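Local coordinates for protein alcohol dehydrogenase (Aeropyrum pernix, PDB 1H2B) that probably oxidises alcohols with NAD+ as a zinc-dependent dehydrogenase, binding the dinucleotide and a zinc ion next to it in its active-site cleft, at residues D99-G110 with M141-P152. Sequence-based numbering, arbitrary orientation.
Sequences DPVILHPAVTDG and MRTSHRSVIKLP. With ZN (zinc ion), chain K.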
# COMPACT_ATOMS: atom_id res chain seq x y z
N ASP B 99 -32.22 -17.21 -14.91
CA ASP B 99 -31.00 -16.42 -15.09
C ASP B 99 -29.81 -17.28 -14.61
O ASP B 99 -29.85 -17.77 -13.48
CB ASP B 99 -31.02 -15.16 -14.24
CG ASP B 99 -31.93 -14.07 -14.79
OD1 ASP B 99 -32.28 -14.18 -15.99
OD2 ASP B 99 -32.27 -13.09 -14.05
N PRO B 100 -28.76 -17.43 -15.40
CA PRO B 100 -27.58 -18.17 -14.93
C PRO B 100 -26.78 -17.34 -13.94
O PRO B 100 -26.60 -16.12 -14.13
CB PRO B 100 -26.76 -18.42 -16.20
CG PRO B 100 -27.16 -17.19 -17.10
CD PRO B 100 -28.64 -17.01 -16.83
N VAL B 101 -26.29 -18.01 -12.91
CA VAL B 101 -25.62 -17.31 -11.81
C VAL B 101 -24.49 -18.16 -11.24
O VAL B 101 -24.46 -19.41 -11.35
CB VAL B 101 -26.59 -16.97 -10.64
CG1 VAL B 101 -27.69 -15.98 -11.11
CG2 VAL B 101 -27.21 -18.24 -10.01
N ILE B 102 -23.54 -17.46 -10.62
CA ILE B 102 -22.52 -18.09 -9.81
C ILE B 102 -22.66 -17.51 -8.42
O ILE B 102 -23.00 -16.34 -8.23
CB ILE B 102 -21.08 -17.89 -10.40
CG1 ILE B 102 -20.02 -18.60 -9.50
CG2 ILE B 102 -20.71 -16.37 -10.52
CD1 ILE B 102 -18.67 -18.73 -10.27
N LEU B 103 -22.45 -18.35 -7.42
CA LEU B 103 -22.69 -17.94 -6.04
C LEU B 103 -21.45 -17.73 -5.22
O LEU B 103 -20.62 -18.65 -5.07
CB LEU B 103 -23.60 -18.94 -5.28
CG LEU B 103 -24.91 -19.24 -6.01
CD1 LEU B 103 -25.77 -20.26 -5.19
CD2 LEU B 103 -25.71 -17.97 -6.17
N HIS B 104 -21.31 -16.54 -4.64
CA HIS B 104 -20.31 -16.35 -3.60
C HIS B 104 -20.67 -17.23 -2.40
O HIS B 104 -21.84 -17.35 -2.05
CB HIS B 104 -20.29 -14.90 -3.15
CG HIS B 104 -19.14 -14.58 -2.26
ND1 HIS B 104 -19.13 -14.91 -0.92
CD2 HIS B 104 -17.92 -14.06 -2.54
CE1 HIS B 104 -17.95 -14.59 -0.40
NE2 HIS B 104 -17.20 -14.07 -1.36
N PRO B 105 -19.70 -17.95 -1.82
CA PRO B 105 -20.10 -18.94 -0.82
C PRO B 105 -20.60 -18.39 0.50
O PRO B 105 -21.15 -19.17 1.27
CB PRO B 105 -18.84 -19.81 -0.64
CG PRO B 105 -17.72 -19.07 -1.30
CD PRO B 105 -18.26 -17.99 -2.14
N ALA B 106 -20.39 -17.11 0.81
CA ALA B 106 -20.84 -16.50 2.07
C ALA B 106 -22.21 -15.86 1.88
O ALA B 106 -22.48 -15.25 0.84
CB ALA B 106 -19.86 -15.41 2.49
N VAL B 107 -23.08 -16.04 2.85
CA VAL B 107 -24.35 -15.36 2.89
C VAL B 107 -24.22 -14.32 4.01
O VAL B 107 -24.07 -14.68 5.18
CB VAL B 107 -25.50 -16.37 3.17
CG1 VAL B 107 -26.79 -15.60 3.54
CG2 VAL B 107 -25.73 -17.25 1.97
N THR B 108 -24.25 -13.03 3.65
CA THR B 108 -23.94 -11.95 4.60
C THR B 108 -25.06 -10.90 4.67
O THR B 108 -25.82 -10.77 3.73
CB THR B 108 -22.61 -11.23 4.20
OG1 THR B 108 -22.76 -10.71 2.88
CG2 THR B 108 -21.46 -12.24 4.06
N ASP B 109 -25.10 -10.13 5.76
CA ASP B 109 -26.13 -9.08 6.00
C ASP B 109 -25.94 -7.75 5.23
O ASP B 109 -26.93 -7.07 4.89
CB ASP B 109 -26.34 -8.82 7.51
CG ASP B 109 -25.05 -8.39 8.25
OD1 ASP B 109 -24.19 -7.68 7.66
OD2 ASP B 109 -24.81 -8.70 9.45
N GLY B 110 -24.69 -7.38 4.96
CA GLY B 110 -24.41 -6.09 4.36
C GLY B 110 -24.52 -4.91 5.32
O GLY B 110 -24.37 -3.75 4.91
N MET B 141 -31.05 -24.87 -3.89
CA MET B 141 -30.38 -24.33 -2.72
C MET B 141 -30.80 -22.89 -2.52
O MET B 141 -30.88 -22.14 -3.48
CB MET B 141 -28.84 -24.37 -2.92
CG MET B 141 -28.11 -24.02 -1.64
SD MET B 141 -26.30 -23.75 -1.97
CE MET B 141 -26.36 -21.93 -2.17
N ARG B 142 -31.09 -22.53 -1.27
CA ARG B 142 -31.35 -21.14 -0.91
C ARG B 142 -30.07 -20.36 -0.59
O ARG B 142 -29.07 -20.91 -0.06
CB ARG B 142 -32.41 -21.04 0.20
CG ARG B 142 -31.99 -21.55 1.57
CD ARG B 142 -33.12 -21.48 2.59
NE ARG B 142 -32.59 -21.65 3.94
CZ ARG B 142 -33.26 -21.29 5.04
NH1 ARG B 142 -34.50 -20.79 4.95
NH2 ARG B 142 -32.72 -21.47 6.25
N THR B 143 -30.13 -19.07 -0.92
CA THR B 143 -28.99 -18.19 -0.67
C THR B 143 -29.50 -16.76 -0.58
O THR B 143 -30.72 -16.57 -0.62
CB THR B 143 -27.91 -18.41 -1.77
OG1 THR B 143 -26.77 -17.64 -1.42
CG2 THR B 143 -28.36 -17.89 -3.14
N SER B 144 -28.58 -15.79 -0.52
CA SER B 144 -28.93 -14.35 -0.48
C SER B 144 -28.64 -13.73 -1.84
O SER B 144 -27.70 -14.09 -2.53
CB SER B 144 -28.10 -13.62 0.56
OG SER B 144 -28.25 -12.19 0.39
N HIS B 145 -29.48 -12.76 -2.24
CA HIS B 145 -29.21 -12.05 -3.49
C HIS B 145 -27.83 -11.38 -3.43
O HIS B 145 -27.22 -11.19 -4.49
CB HIS B 145 -30.31 -10.98 -3.78
CG HIS B 145 -30.22 -9.78 -2.91
ND1 HIS B 145 -30.84 -9.70 -1.68
CD2 HIS B 145 -29.55 -8.61 -3.06
CE1 HIS B 145 -30.55 -8.54 -1.11
NE2 HIS B 145 -29.78 -7.86 -1.94
N ARG B 146 -27.36 -11.07 -2.21
CA ARG B 146 -26.04 -10.45 -2.04
C ARG B 146 -24.91 -11.41 -2.47
O ARG B 146 -23.78 -10.95 -2.70
CB ARG B 146 -25.78 -9.98 -0.62
CG ARG B 146 -26.62 -8.77 -0.27
CD ARG B 146 -26.30 -8.23 1.11
NE ARG B 146 -25.29 -7.18 0.96
CZ ARG B 146 -24.01 -7.30 1.30
NH1 ARG B 146 -23.56 -8.42 1.84
NH2 ARG B 146 -23.19 -6.29 1.10
N SER B 147 -25.20 -12.70 -2.59
CA SER B 147 -24.17 -13.69 -2.94
C SER B 147 -24.18 -13.97 -4.43
O SER B 147 -23.36 -14.71 -4.93
CB SER B 147 -24.46 -15.02 -2.19
OG SER B 147 -24.58 -14.81 -0.80
N VAL B 148 -25.17 -13.42 -5.14
CA VAL B 148 -25.33 -13.76 -6.54
C VAL B 148 -24.55 -12.86 -7.50
O VAL B 148 -24.58 -11.63 -7.38
CB VAL B 148 -26.84 -13.66 -6.93
CG1 VAL B 148 -27.07 -13.90 -8.43
CG2 VAL B 148 -27.61 -14.70 -6.16
N ILE B 149 -23.89 -13.50 -8.46
CA ILE B 149 -23.33 -12.78 -9.61
C ILE B 149 -23.97 -13.36 -10.86
O ILE B 149 -23.89 -14.56 -11.12
CB ILE B 149 -21.81 -12.91 -9.66
CG1 ILE B 149 -21.23 -12.07 -8.54
CG2 ILE B 149 -21.30 -12.41 -11.05
CD1 ILE B 149 -19.73 -12.23 -8.46
N LYS B 150 -24.63 -12.49 -11.62
CA LYS B 150 -25.25 -12.89 -12.87
C LYS B 150 -24.23 -13.11 -13.97
O LYS B 150 -23.29 -12.31 -14.15
CB LYS B 150 -26.23 -11.79 -13.31
CG LYS B 150 -27.46 -11.80 -12.54
CD LYS B 150 -28.40 -10.67 -12.98
CE LYS B 150 -29.02 -10.95 -14.32
NZ LYS B 150 -29.86 -9.75 -14.69
N LEU B 151 -24.39 -14.22 -14.70
CA LEU B 151 -23.55 -14.54 -15.82
C LEU B 151 -24.29 -14.18 -17.09
O LEU B 151 -25.51 -13.88 -17.07
CB LEU B 151 -23.24 -16.04 -15.77
CG LEU B 151 -22.39 -16.34 -14.53
CD1 LEU B 151 -22.31 -17.79 -14.33
CD2 LEU B 151 -21.00 -15.76 -14.74
N PRO B 152 -23.57 -14.13 -18.21
CA PRO B 152 -24.24 -13.76 -19.47
C PRO B 152 -25.39 -14.72 -19.74
O PRO B 152 -25.26 -15.93 -19.58
CB PRO B 152 -23.12 -13.92 -20.50
CG PRO B 152 -21.87 -13.62 -19.70
CD PRO B 152 -22.13 -14.36 -18.40
ZN ZN K . -21.90 -8.25 7.62
O HOH W 1 -32.94 -10.76 -14.98
O HOH W 2 -27.80 -14.02 -15.60
O HOH W 3 -24.25 -18.85 -1.62
O HOH W 4 -24.39 -12.49 0.79
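Ser147 and Ala106 make the short polar link between these segments: the hydroxyl OG of Ser147 donates to O of Ala106 at 2.7 Å and also receives a proton from a water that accepts from N of Thr108. Beside it begins an antiparallel strand pair of the GroES-like domain, 100-103 against 148-150, which illustrates how a chain can run on from a strand of a sheet into a metal-binding loop. Ile102 and Ile149 form its hydrogen-bonded pair, N of Ile102 reaching O of Ile149 at 3.0 Å, and the reciprocal bond is equally long. Past the strand, N of His104 donates to O of Ser147 at 2.8 Å; at the other end N of Leu151 meets O of Pro100 almost straight (175° at the hydrogen).

Farther along, Asp109 binds the second zinc through OD1, with Cys112 and Cys115 as further ligands. Arg146 lies next to this loop: turned about its CG-CD bond (chi3 93°), it lays one face of its guanidinium over CA of Gly110, 3.3 Å from CZ, while its edge faces OG1 of Thr108. A serine in its place would probably leave CA of Gly110 without its cover and OG1 of Thr108 without its neighbour at the guanidinium edge. Backbone O of Arg146 accepts from Arg116 of a neighbouring subunit.

On one face of the sheet Ile102 and Ile149 lie side by side, CG2 against CB, and helices 166-181 and 312-323 pack there. On the other, CD2 of Leu103 runs alongside CG2 of Val148 and CD1 meets CE of Met141 tip to tip. Tightest of these carbon contacts is CG1 of Val101 against CG1 of Val148, 3.4 Å apart.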